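Local coordinates for neural-cadherin (Drosophila melanogaster, PDB 3UBF), which mediates calcium-dependent, preferentially homophilic cell-cell adhesion, here represented by three consecutive cadherin repeats of its long ectodomain, at residues S22-E27 / V92-K97; P42-T45 / A51-V54; V96-D101 / T137-H142. One frame throughout, in Å; residues are numbered along the deposited sequence.

Contact 1 of 3, residues S22-E27 / V92-K97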
ATOM      1  N   SER A  22     -18.465  22.230  18.083  1.00 50.79           N
ATOM      2  CA  SER A  22     -17.735  23.477  18.260  1.00 48.53           C
ATOM      3  C   SER A  22     -16.264  23.192  18.081  1.00 46.74           C
ATOM      4  O   SER A  22     -15.665  22.491  18.896  1.00 47.34           O
ATOM      5  CB  SER A  22     -17.987  24.062  19.644  1.00 49.43           C
ATOM      6  OG  SER A  22     -19.172  24.821  19.647  1.00 51.44           O
ATOM      7  N   VAL A  23     -15.683  23.728  17.012  1.00 44.89           N
ATOM      8  CA  VAL A  23     -14.289  23.447  16.710  1.00 44.07           C
ATOM      9  C   VAL A  23     -13.372  24.380  17.498  1.00 43.40           C
ATOM     10  O   VAL A  23     -12.424  23.948  18.158  1.00 43.93           O
ATOM     11  CB  VAL A  23     -13.997  23.517  15.198  1.00 43.51           C
ATOM     12  CG1 VAL A  23     -12.606  22.951  14.912  1.00 43.21           C
ATOM     13  CG2 VAL A  23     -15.043  22.710  14.420  1.00 44.78           C
ATOM     14  N   PHE A  24     -13.661  25.665  17.438  1.00 42.31           N
ATOM     15  CA  PHE A  24     -12.866  26.604  18.186  1.00 42.01           C
ATOM     16  C   PHE A  24     -13.675  27.853  18.476  1.00 42.09           C
ATOM     17  O   PHE A  24     -14.703  28.122  17.834  1.00 41.82           O
ATOM     18  CB  PHE A  24     -11.537  26.929  17.468  1.00 41.26           C
ATOM     19  CG  PHE A  24     -11.703  27.679  16.175  1.00 40.26           C
ATOM     20  CD1 PHE A  24     -11.496  29.058  16.126  1.00 40.96           C
ATOM     21  CD2 PHE A  24     -12.066  27.010  15.002  1.00 39.82           C
ATOM     22  CE1 PHE A  24     -11.648  29.764  14.917  1.00 40.58           C
ATOM     23  CE2 PHE A  24     -12.230  27.699  13.803  1.00 39.63           C
ATOM     24  CZ  PHE A  24     -12.014  29.078  13.756  1.00 39.35           C
ATOM     25  N   GLN A  25     -13.186  28.578  19.474  1.00 42.52           N
ATOM     26  CA  GLN A  25     -13.756  29.814  19.948  1.00 43.34           C
ATOM     27  C   GLN A  25     -12.988  30.987  19.319  1.00 42.54           C
ATOM     28  O   GLN A  25     -11.772  31.104  19.491  1.00 42.61           O
ATOM     29  CB  GLN A  25     -13.634  29.836  21.478  1.00 44.82           C
ATOM     30  CG  GLN A  25     -14.132  31.093  22.166  1.00 47.38           C
ATOM     31  CD  GLN A  25     -15.603  31.274  21.987  1.00 49.21           C
ATOM     32  OE1 GLN A  25     -16.399  30.544  22.584  1.00 51.70           O
ATOM     33  NE2 GLN A  25     -15.989  32.235  21.145  1.00 48.18           N
ATOM     34  N   LEU A  26     -13.693  31.831  18.575  1.00 42.25           N
ATOM     35  CA  LEU A  26     -13.143  33.102  18.132  1.00 42.71           C
ATOM     36  C   LEU A  26     -12.999  34.036  19.338  1.00 44.11           C
ATOM     37  O   LEU A  26     -13.903  34.119  20.182  1.00 44.55           O
ATOM     38  CB  LEU A  26     -14.044  33.740  17.093  1.00 43.08           C
ATOM     39  CG  LEU A  26     -13.925  33.178  15.680  1.00 43.30           C
ATOM     40  CD1 LEU A  26     -15.106  33.624  14.835  1.00 42.81           C
ATOM     41  CD2 LEU A  26     -12.603  33.611  15.051  1.00 45.30           C
ATOM     42  N   GLU A  27     -11.860  34.723  19.421  1.00 44.50           N
ATOM     43  CA  GLU A  27     -11.576  35.583  20.562  1.00 45.69           C
ATOM     44  C   GLU A  27     -12.251  36.928  20.399  1.00 46.62           C
ATOM     45  O   GLU A  27     -12.477  37.403  19.279  1.00 46.77           O
ATOM     46  CB  GLU A  27     -10.078  35.798  20.746  1.00 46.78           C
ATOM     47  CG  GLU A  27      -9.218  34.557  20.583  1.00 46.87           C
ATOM     48  CD  GLU A  27      -8.689  34.422  19.175  1.00 47.08           C
ATOM     49  OE1 GLU A  27      -9.496  34.528  18.223  1.00 46.31           O
ATOM     50  OE2 GLU A  27      -7.465  34.214  19.022  1.00 48.28           O
ATOM     51  N   VAL A  92     -11.304  34.585   8.725  1.00 50.07           N
ATOM     52  CA  VAL A  92     -10.905  33.333   9.353  1.00 47.30           C
ATOM     53  C   VAL A  92     -10.503  32.334   8.275  1.00 47.31           C
ATOM     54  O   VAL A  92     -11.258  32.083   7.319  1.00 47.96           O
ATOM     55  CB  VAL A  92     -12.006  32.748  10.263  1.00 45.55           C
ATOM     56  CG1 VAL A  92     -11.455  31.594  11.098  1.00 43.57           C
ATOM     57  CG2 VAL A  92     -12.584  33.815  11.178  1.00 45.43           C
ATOM     58  N   ILE A  93      -9.294  31.799   8.419  1.00 46.76           N
ATOM     59  CA  ILE A  93      -8.768  30.792   7.499  1.00 46.57           C
ATOM     60  C   ILE A  93      -8.427  29.551   8.295  1.00 44.80           C
ATOM     61  O   ILE A  93      -7.424  29.522   9.008  1.00 45.42           O
ATOM     62  CB  ILE A  93      -7.496  31.276   6.737  1.00 48.99           C
ATOM     63  CG1 ILE A  93      -7.686  32.687   6.157  1.00 50.97           C
ATOM     64  CG2 ILE A  93      -7.134  30.298   5.623  1.00 48.83           C
ATOM     65  CD1 ILE A  93      -6.468  33.217   5.377  1.00 53.39           C
ATOM     66  N   ILE A  94      -9.276  28.535   8.193  1.00 43.55           N
ATOM     67  CA  ILE A  94      -9.002  27.251   8.809  1.00 42.41           C
ATOM     68  C   ILE A  94      -8.294  26.412   7.766  1.00 43.89           C
ATOM     69  O   ILE A  94      -8.912  25.977   6.799  1.00 44.52           O
ATOM     70  CB  ILE A  94     -10.295  26.520   9.227  1.00 41.34           C
ATOM     71  CG1 ILE A  94     -11.102  27.345  10.236  1.00 40.18           C
ATOM     72  CG2 ILE A  94      -9.975  25.125   9.789  1.00 41.24           C
ATOM     73  CD1 ILE A  94     -12.564  26.908  10.343  1.00 39.01           C
ATOM     74  N   LEU A  95      -6.996  26.197   7.940  1.00 45.14           N
ATOM     75  CA  LEU A  95      -6.286  25.250   7.095  1.00 46.74           C
ATOM     76  C   LEU A  95      -6.701  23.840   7.501  1.00 46.00           C
ATOM     77  O   LEU A  95      -6.509  23.464   8.653  1.00 46.23           O
ATOM     78  CB  LEU A  95      -4.776  25.420   7.235  1.00 48.53           C
ATOM     79  CG  LEU A  95      -3.957  24.517   6.302  1.00 51.23           C
ATOM     80  CD1 LEU A  95      -4.158  24.891   4.826  1.00 52.97           C
ATOM     81  CD2 LEU A  95      -2.472  24.515   6.681  1.00 53.18           C
ATOM     82  N   VAL A  96      -7.282  23.079   6.566  1.00 46.09           N
ATOM     83  CA  VAL A  96      -7.756  21.710   6.823  1.00 45.00           C
ATOM     84  C   VAL A  96      -6.731  20.689   6.335  1.00 46.98           C
ATOM     85  O   VAL A  96      -6.283  20.720   5.187  1.00 48.12           O
ATOM     86  CB  VAL A  96      -9.127  21.434   6.152  1.00 45.06           C
ATOM     87  CG1 VAL A  96      -9.597  19.981   6.379  1.00 44.48           C
ATOM     88  CG2 VAL A  96     -10.179  22.423   6.648  1.00 43.14           C
ATOM     89  N   LYS A  97      -6.355  19.793   7.234  1.00 47.41           N
ATOM     90  CA  LYS A  97      -5.399  18.745   6.931  1.00 49.72           C
ATOM     91  C   LYS A  97      -6.119  17.422   6.694  1.00 50.25           C
ATOM     92  O   LYS A  97      -6.907  16.971   7.528  1.00 49.42           O
ATOM     93  CB  LYS A  97      -4.364  18.622   8.055  1.00 50.51           C
ATOM     94  CG  LYS A  97      -2.937  19.071   7.693  1.00 53.77           C
ATOM     95  CD  LYS A  97      -2.862  20.434   6.982  1.00 55.38           C
ATOM     96  CE  LYS A  97      -1.410  20.814   6.617  1.00 59.83           C
ATOM     97  NZ  LYS A  97      -0.668  19.781   5.797  1.00 62.89           N
TER
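Phe24 points the edge of its ring at Val92 and Ile94. CE2 of Phe24 lies 3.6 Å from CD1 of Ile94, and that methyl sits in the plane of the ring. At the next corner, CZ of Phe24 meets CG1 of Val92 at 3.7 Å. With CG between the backbone N and the carbonyl carbon (chi1 67°), the ring is directed at strand 88-97 and meets it with the CE2-CZ edge. Leu26 adds a lighter touch: its CD2 meets CG2 of Val92 at 3.9 Å, tip to tip. The four side chains are buried, and Ile9 and Val52 also touch Phe24. Replacing Phe24 by alanine removes the ring, and is likely to leave a gap beside CG1 of Val92 and CD1 of Ile94.

The other side of segment 22-27 is looser and polar. Ser22, Gln25 and Glu27 are exposed. Gln25 turns back on its own chain, its NE2 donating to O of Leu26 at 3.0 Å, nearly straight at 167°. The same NE2 also bonds to Asn49 O, while Glu27 forms a salt bridge with Lys7.

The CA atoms of Phe24 and Ile94 stand 10.2 Å apart, so side chains alone bridge the two strands. This is face-to-face packing of two sheets in the first cadherin domain of this fragment. The join is purely apolar and rests on shape and burial.

Contact 2 of 3, residues P42-T45 / A51-V54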
ATOM      1  N   PRO A  42     -20.451  26.724   3.575  1.00 55.71           N
ATOM      2  CA  PRO A  42     -21.050  25.396   3.621  1.00 56.27           C
ATOM      3  C   PRO A  42     -20.523  24.575   4.795  1.00 53.17           C
ATOM      4  O   PRO A  42     -21.200  23.670   5.283  1.00 53.84           O
ATOM      5  CB  PRO A  42     -20.631  24.765   2.282  1.00 57.37           C
ATOM      6  CG  PRO A  42     -20.142  25.894   1.436  1.00 58.28           C
ATOM      7  CD  PRO A  42     -19.577  26.887   2.401  1.00 56.37           C
ATOM      8  N   TRP A  43     -19.342  24.934   5.270  1.00 50.30           N
ATOM      9  CA  TRP A  43     -18.624  24.096   6.214  1.00 48.26           C
ATOM     10  C   TRP A  43     -18.752  24.538   7.664  1.00 46.67           C
ATOM     11  O   TRP A  43     -18.568  23.726   8.570  1.00 46.14           O
ATOM     12  CB  TRP A  43     -17.150  23.992   5.797  1.00 46.87           C
ATOM     13  CG  TRP A  43     -16.994  23.563   4.360  1.00 47.86           C
ATOM     14  CD1 TRP A  43     -16.603  24.339   3.311  1.00 48.13           C
ATOM     15  CD2 TRP A  43     -17.276  22.264   3.820  1.00 49.03           C
ATOM     16  NE1 TRP A  43     -16.609  23.603   2.150  1.00 50.56           N
ATOM     17  CE2 TRP A  43     -17.015  22.326   2.433  1.00 50.00           C
ATOM     18  CE3 TRP A  43     -17.711  21.052   4.376  1.00 48.77           C
ATOM     19  CZ2 TRP A  43     -17.173  21.223   1.593  1.00 51.65           C
ATOM     20  CZ3 TRP A  43     -17.868  19.949   3.537  1.00 49.81           C
ATOM     21  CH2 TRP A  43     -17.599  20.045   2.162  1.00 51.31           C
ATOM     22  N   VAL A  44     -19.065  25.808   7.885  1.00 46.51           N
ATOM     23  CA  VAL A  44     -19.087  26.343   9.240  1.00 45.54           C
ATOM     24  C   VAL A  44     -20.222  27.324   9.444  1.00 47.82           C
ATOM     25  O   VAL A  44     -20.547  28.091   8.539  1.00 49.69           O
ATOM     26  CB  VAL A  44     -17.741  27.051   9.638  1.00 43.34           C
ATOM     27  CG1 VAL A  44     -16.595  26.049   9.804  1.00 41.16           C
ATOM     28  CG2 VAL A  44     -17.369  28.143   8.646  1.00 43.59           C
ATOM     29  N   THR A  45     -20.838  27.270  10.625  1.00 48.61           N
ATOM     30  CA  THR A  45     -21.675  28.362  11.124  1.00 50.39           C
ATOM     31  C   THR A  45     -20.885  29.033  12.228  1.00 48.69           C
ATOM     32  O   THR A  45     -19.983  28.426  12.811  1.00 46.97           O
ATOM     33  CB  THR A  45     -23.019  27.884  11.725  1.00 52.91           C
ATOM     34  OG1 THR A  45     -22.773  26.945  12.778  1.00 52.65           O
ATOM     35  CG2 THR A  45     -23.896  27.241  10.675  1.00 55.17           C
ATOM     36  N   ALA A  51     -18.183  31.018  18.853  1.00 44.24           N
ATOM     37  CA  ALA A  51     -17.874  29.610  18.632  1.00 43.67           C
ATOM     38  C   ALA A  51     -18.091  29.265  17.159  1.00 43.34           C
ATOM     39  O   ALA A  51     -19.162  29.539  16.613  1.00 44.72           O
ATOM     40  CB  ALA A  51     -18.717  28.720  19.528  1.00 44.94           C
ATOM     41  N   VAL A  52     -17.066  28.697  16.518  1.00 42.21           N
ATOM     42  CA  VAL A  52     -17.176  28.232  15.125  1.00 41.99           C
ATOM     43  C   VAL A  52     -17.597  26.756  15.064  1.00 42.73           C
ATOM     44  O   VAL A  52     -16.904  25.877  15.572  1.00 42.79           O
ATOM     45  CB  VAL A  52     -15.873  28.468  14.337  1.00 40.85           C
ATOM     46  CG1 VAL A  52     -15.984  27.888  12.941  1.00 41.50           C
ATOM     47  CG2 VAL A  52     -15.562  29.963  14.243  1.00 40.22           C
ATOM     48  N   ARG A  53     -18.738  26.485  14.444  1.00 44.24           N
ATOM     49  CA  ARG A  53     -19.300  25.134  14.457  1.00 45.78           C
ATOM     50  C   ARG A  53     -19.368  24.502  13.083  1.00 45.90           C
ATOM     51  O   ARG A  53     -19.583  25.190  12.083  1.00 46.31           O
ATOM     52  CB  ARG A  53     -20.689  25.127  15.107  1.00 48.25           C
ATOM     53  CG  ARG A  53     -20.648  25.472  16.593  1.00 49.33           C
ATOM     54  CD  ARG A  53     -22.012  25.647  17.177  1.00 51.74           C
ATOM     55  NE  ARG A  53     -22.728  24.379  17.212  1.00 55.98           N
ATOM     56  CZ  ARG A  53     -23.979  24.230  17.633  1.00 59.83           C
ATOM     57  NH1 ARG A  53     -24.677  25.282  18.067  1.00 60.69           N
ATOM     58  NH2 ARG A  53     -24.530  23.019  17.625  1.00 62.44           N
ATOM     59  N   VAL A  54     -19.192  23.186  13.055  1.00 45.86           N
ATOM     60  CA  VAL A  54     -19.306  22.398  11.830  1.00 46.21           C
ATOM     61  C   VAL A  54     -20.746  22.450  11.328  1.00 48.75           C
ATOM     62  O   VAL A  54     -21.681  22.088  12.053  1.00 50.84           O
ATOM     63  CB  VAL A  54     -18.892  20.914  12.061  1.00 46.63           C
ATOM     64  CG1 VAL A  54     -18.894  20.142  10.759  1.00 47.29           C
ATOM     65  CG2 VAL A  54     -17.524  20.820  12.721  1.00 44.10           C
TER
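Thr45 and Arg53 form an antiparallel hydrogen-bonded pair, so each satisfies the backbone of the other. Thr45 N donates to Arg53 O at 2.8 Å. Arg53 N returns a bond to Thr45 O, also 2.8 Å, and this one is the straighter (170° at the hydrogen against 150°). Val44 and Val54 make the adjoining non-hydrogen-bonded pair, with CA atoms 4.7 Å apart. Arg53 O takes a second, weaker contact there, from CA of Val44 at 3.1 Å. Trp43 O likewise has CA of Val54 at 3.6 Å, but its stronger donor is NE1 of Trp58. Asn41 OD1 accepts from the backbone N of Trp43. On the other edge of strand 51-54, backbone bonds join Val52 to Val23 and Phe24, and Val54 to Gly20.

The side chains divide between two faces. Thr45 and Arg53 share one. With OG1 between the backbone N and the carbonyl carbon (chi1 57°), the Thr45 hydroxyl is turned to Arg53 and rests 3.6 Å from its CB. Arg53 then bends at chi3 and carries its guanidinium away from Thr45. Its NE bonds to Gly20 O. On the other face CG1 of Val44 meets CG1 of Val52 at 3.7 Å, and both valines pack against Phe71.

Strands 44-46 and 51-54 form a beta hairpin in the first cadherin domain of this fragment. Strand 51-54 is the middle of a three-stranded antiparallel sheet, with 44-46 along one edge and 22-25 along the other. Strand 68-76 of the facing sheet packs on Val44 and Val52.

Contact 3 of 3, residues V96-D101 / T137-H142. With ZN (zinc ion), chain B; ZN (zinc ion), chain G; ZN (zinc ion), chain C; CA (calcium ion), chain T.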
ATOM      1  N   VAL A  96      -7.282  23.079   6.566  1.00 46.09           N
ATOM      2  CA  VAL A  96      -7.756  21.710   6.823  1.00 45.00           C
ATOM      3  C   VAL A  96      -6.731  20.689   6.335  1.00 46.98           C
ATOM      4  O   VAL A  96      -6.283  20.720   5.187  1.00 48.12           O
ATOM      5  CB  VAL A  96      -9.127  21.434   6.152  1.00 45.06           C
ATOM      6  CG1 VAL A  96      -9.597  19.981   6.379  1.00 44.48           C
ATOM      7  CG2 VAL A  96     -10.179  22.423   6.648  1.00 43.14           C
ATOM      8  N   LYS A  97      -6.355  19.793   7.234  1.00 47.41           N
ATOM      9  CA  LYS A  97      -5.399  18.745   6.931  1.00 49.72           C
ATOM     10  C   LYS A  97      -6.119  17.422   6.694  1.00 50.25           C
ATOM     11  O   LYS A  97      -6.907  16.971   7.528  1.00 49.42           O
ATOM     12  CB  LYS A  97      -4.364  18.622   8.055  1.00 50.51           C
ATOM     13  CG  LYS A  97      -2.937  19.071   7.693  1.00 53.77           C
ATOM     14  CD  LYS A  97      -2.862  20.434   6.982  1.00 55.38           C
ATOM     15  CE  LYS A  97      -1.410  20.814   6.617  1.00 59.83           C
ATOM     16  NZ  LYS A  97      -0.668  19.781   5.797  1.00 62.89           N
ATOM     17  N   ASP A  98      -5.865  16.828   5.534  1.00 51.84           N
ATOM     18  CA  ASP A  98      -6.375  15.508   5.212  1.00 52.91           C
ATOM     19  C   ASP A  98      -5.370  14.491   5.750  1.00 54.97           C
ATOM     20  O   ASP A  98      -4.351  14.213   5.104  1.00 57.47           O
ATOM     21  CB  ASP A  98      -6.517  15.382   3.695  1.00 53.86           C
ATOM     22  CG  ASP A  98      -7.368  14.213   3.281  1.00 54.37           C
ATOM     23  OD1 ASP A  98      -7.878  13.496   4.167  1.00 53.67           O
ATOM     24  OD2 ASP A  98      -7.526  14.004   2.057  1.00 56.23           O
ATOM     25  N   VAL A  99      -5.625  13.953   6.940  1.00 54.91           N
ATOM     26  CA  VAL A  99      -4.614  13.103   7.608  1.00 57.23           C
ATOM     27  C   VAL A  99      -4.593  11.659   7.066  1.00 59.69           C
ATOM     28  O   VAL A  99      -3.707  10.869   7.413  1.00 62.48           O
ATOM     29  CB  VAL A  99      -4.708  13.158   9.173  1.00 56.59           C
ATOM     30  N   ASN A 100      -5.559  11.348   6.201  1.00 59.69           N
ATOM     31  CA  ASN A 100      -5.647  10.072   5.513  1.00 57.69           C
ATOM     32  C   ASN A 100      -4.814  10.104   4.216  1.00 55.82           C
ATOM     33  O   ASN A 100      -4.551   9.066   3.586  1.00 53.58           O
ATOM     34  CB  ASN A 100      -7.112   9.771   5.157  1.00 58.23           C
ATOM     35  CG  ASN A 100      -8.113  10.142   6.277  1.00 61.91           C
ATOM     36  OD1 ASN A 100      -7.905  11.086   7.059  1.00 65.43           O
ATOM     37  ND2 ASN A 100      -9.219   9.403   6.332  1.00 62.28           N
ATOM     38  N   ASP A 101      -4.397  11.312   3.835  1.00 55.98           N
ATOM     39  CA  ASP A 101      -3.778  11.580   2.542  1.00 54.43           C
ATOM     40  C   ASP A 101      -2.314  11.119   2.502  1.00 52.60           C
ATOM     41  O   ASP A 101      -1.399  11.929   2.643  1.00 54.08           O
ATOM     42  CB  ASP A 101      -3.883  13.088   2.242  1.00 56.36           C
ATOM     43  CG  ASP A 101      -3.679  13.426   0.764  1.00 56.60           C
ATOM     44  OD1 ASP A 101      -3.292  12.532  -0.017  1.00 55.38           O
ATOM     45  OD2 ASP A 101      -3.905  14.600   0.381  1.00 59.66           O
ATOM     46  N   THR A 137      -9.517   6.530   1.483  1.00 47.76           N
ATOM     47  CA  THR A 137     -10.738   5.946   0.939  1.00 48.87           C
ATOM     48  C   THR A 137     -11.480   6.845  -0.057  1.00 49.15           C
ATOM     49  O   THR A 137     -12.269   6.368  -0.862  1.00 49.12           O
ATOM     50  CB  THR A 137     -11.629   5.555   2.142  1.00 51.17           C
ATOM     51  OG1 THR A 137     -11.436   4.162   2.408  1.00 52.13           O
ATOM     52  CG2 THR A 137     -13.125   5.865   1.936  1.00 54.03           C
ATOM     53  N   ASP A 138     -11.182   8.138  -0.009  1.00 49.62           N
ATOM     54  CA  ASP A 138     -11.906   9.154  -0.759  1.00 50.84           C
ATOM     55  C   ASP A 138     -11.181   9.565  -2.040  1.00 49.00           C
ATOM     56  O   ASP A 138     -11.546  10.550  -2.679  1.00 49.94           O
ATOM     57  CB  ASP A 138     -12.110  10.386   0.142  1.00 53.06           C
ATOM     58  CG  ASP A 138     -13.436  11.052  -0.086  1.00 56.85           C
ATOM     59  OD1 ASP A 138     -14.233  10.507  -0.884  1.00 58.02           O
ATOM     60  OD2 ASP A 138     -13.696  12.119   0.533  1.00 61.23           O
ATOM     61  N   HIS A 139     -10.153   8.801  -2.400  1.00 46.66           N
ATOM     62  CA  HIS A 139      -9.261   9.118  -3.514  1.00 45.12           C
ATOM     63  C   HIS A 139      -9.469   8.146  -4.648  1.00 44.25           C
ATOM     64  O   HIS A 139      -9.831   7.003  -4.423  1.00 43.63           O
ATOM     65  CB  HIS A 139      -7.809   9.018  -3.066  1.00 42.85           C
ATOM     66  CG  HIS A 139      -7.345  10.177  -2.250  1.00 43.80           C
ATOM     67  ND1 HIS A 139      -6.016  10.514  -2.130  1.00 41.98           N
ATOM     68  CD2 HIS A 139      -8.031  11.083  -1.510  1.00 44.84           C
ATOM     69  CE1 HIS A 139      -5.904  11.576  -1.354  1.00 42.23           C
ATOM     70  NE2 HIS A 139      -7.110  11.941  -0.965  1.00 44.09           N
ATOM     71  N   ASN A 140      -9.235   8.613  -5.867  1.00 44.54           N
ATOM     72  CA  ASN A 140      -9.278   7.753  -7.021  1.00 44.55           C
ATOM     73  C   ASN A 140      -7.922   7.749  -7.673  1.00 43.17           C
ATOM     74  O   ASN A 140      -7.231   8.762  -7.659  1.00 43.79           O
ATOM     75  CB  ASN A 140     -10.378   8.190  -7.985  1.00 46.41           C
ATOM     76  CG  ASN A 140     -11.756   8.069  -7.361  1.00 50.25           C
ATOM     77  OD1 ASN A 140     -12.215   6.957  -7.054  1.00 52.52           O
ATOM     78  ND2 ASN A 140     -12.417   9.214  -7.136  1.00 52.71           N
ATOM     79  N   ILE A 141      -7.537   6.600  -8.217  1.00 41.87           N
ATOM     80  CA  ILE A 141      -6.219   6.442  -8.794  1.00 40.89           C
ATOM     81  C   ILE A 141      -6.283   6.013 -10.252  1.00 40.58           C
ATOM     82  O   ILE A 141      -7.228   5.324 -10.678  1.00 40.88           O
ATOM     83  CB  ILE A 141      -5.344   5.448  -7.982  1.00 40.27           C
ATOM     84  CG1 ILE A 141      -5.947   4.040  -7.993  1.00 40.36           C
ATOM     85  CG2 ILE A 141      -5.111   5.957  -6.556  1.00 40.14           C
ATOM     86  CD1 ILE A 141      -5.134   3.019  -7.192  1.00 41.80           C
ATOM     87  N   HIS A 142      -5.288   6.447 -11.018  1.00 39.76           N
ATOM     88  CA  HIS A 142      -5.155   6.038 -12.409  1.00 39.18           C
ATOM     89  C   HIS A 142      -3.844   5.299 -12.597  1.00 37.49           C
ATOM     90  O   HIS A 142      -2.788   5.767 -12.165  1.00 37.37           O
ATOM     91  CB  HIS A 142      -5.200   7.230 -13.363  1.00 40.35           C
ATOM     92  CG  HIS A 142      -6.529   7.905 -13.439  1.00 43.70           C
ATOM     93  ND1 HIS A 142      -6.740   9.033 -14.202  1.00 47.18           N
ATOM     94  CD2 HIS A 142      -7.709   7.639 -12.828  1.00 46.84           C
ATOM     95  CE1 HIS A 142      -7.997   9.424 -14.070  1.00 49.16           C
ATOM     96  NE2 HIS A 142      -8.606   8.597 -13.239  1.00 48.67           N
TER
HETATM   97 ZN    ZN B   1      -8.942  12.572   2.014  1.00 45.25          ZN
HETATM   98 ZN    ZN G   6      -4.344   9.433  -2.400  1.00 49.46          ZN
HETATM   99 ZN    ZN C   2      -5.451   9.231 -15.978  1.00 51.51          ZN
HETATM  100 CA    CA T 754     -12.113  13.124   2.548  1.00 51.38          CA
HETATM  101  O   HOH W   1      -9.891  12.122   3.179  1.00  2.00           O
HETATM  102  O   HOH W   2     -13.716  12.455   4.023  1.00  9.13           O
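Asp101 and Asp98 both meet the edge of the His139 ring, near its plane. OD1 of Asp101 comes to 3.1 Å from CE1 of His139, its carboxylate almost perpendicular to the ring (85°). OD2 of Asp98 lies 3.7 Å from NE2 of His139, and there the planes are 66° apart. CG of His139 lies anti to the carbonyl carbon (chi1 -77°), which directs the ring at segment 96-101.

Metals hold His139 and Asp98. Zinc takes ND1 of His139 at 2.0 Å, with Asp134 and Asp185 completing the protein ligands. A second zinc is gripped unevenly by Asp98, with OD2 at 2.0 Å and OD1 at 2.6 Å. Glu61 and Asp136 share that ion. OD2 of Asp138 binds calcium at 2.8 Å, with Glu13 and Glu61, and also a zinc shared with Asp59.

Further out, a turn and two hydrogen bonds position these residues. Asp98 to Asp101 form a type I turn, and their sequence fits the DxND linker motif of cadherins. Asp136 OD1 accepts from Asp138 N, and Gln196 NE2 bonds weakly to OD1 of Asp101.

The contact joins the first cadherin domain of this fragment to the second. Zinc on ND1 would probably make the CE1 and NE2 edge more positive, which suits the nearby carboxylates. Without ions the crowded acids would probably repel one another, consistent with the rigidifying role of calcium between cadherin repeats; here zinc occupies several sites.

How the contacts relate
Contacts 1 and 2 belong to one beta sandwich, with centres 9 Å apart. They share the three-stranded sheet through strands 22-25 and 51-54, which are joined by probable backbone hydrogen bonds: Phe24 O to Val52 N at 2.8 Å and Val23 N to Val52 O at 2.9 Å. Contact 1 ties that sheet to strand 88-97 of the other one. The same strand runs on through Val96 and Lys97 into contact 3, about 21 Å away between centres. Contact 2 does not touch contact 3, yet the Trp43 side chain is about 8 Å from a zinc ion. Strand 88-97 therefore connects the apolar core with the metal-binding linker.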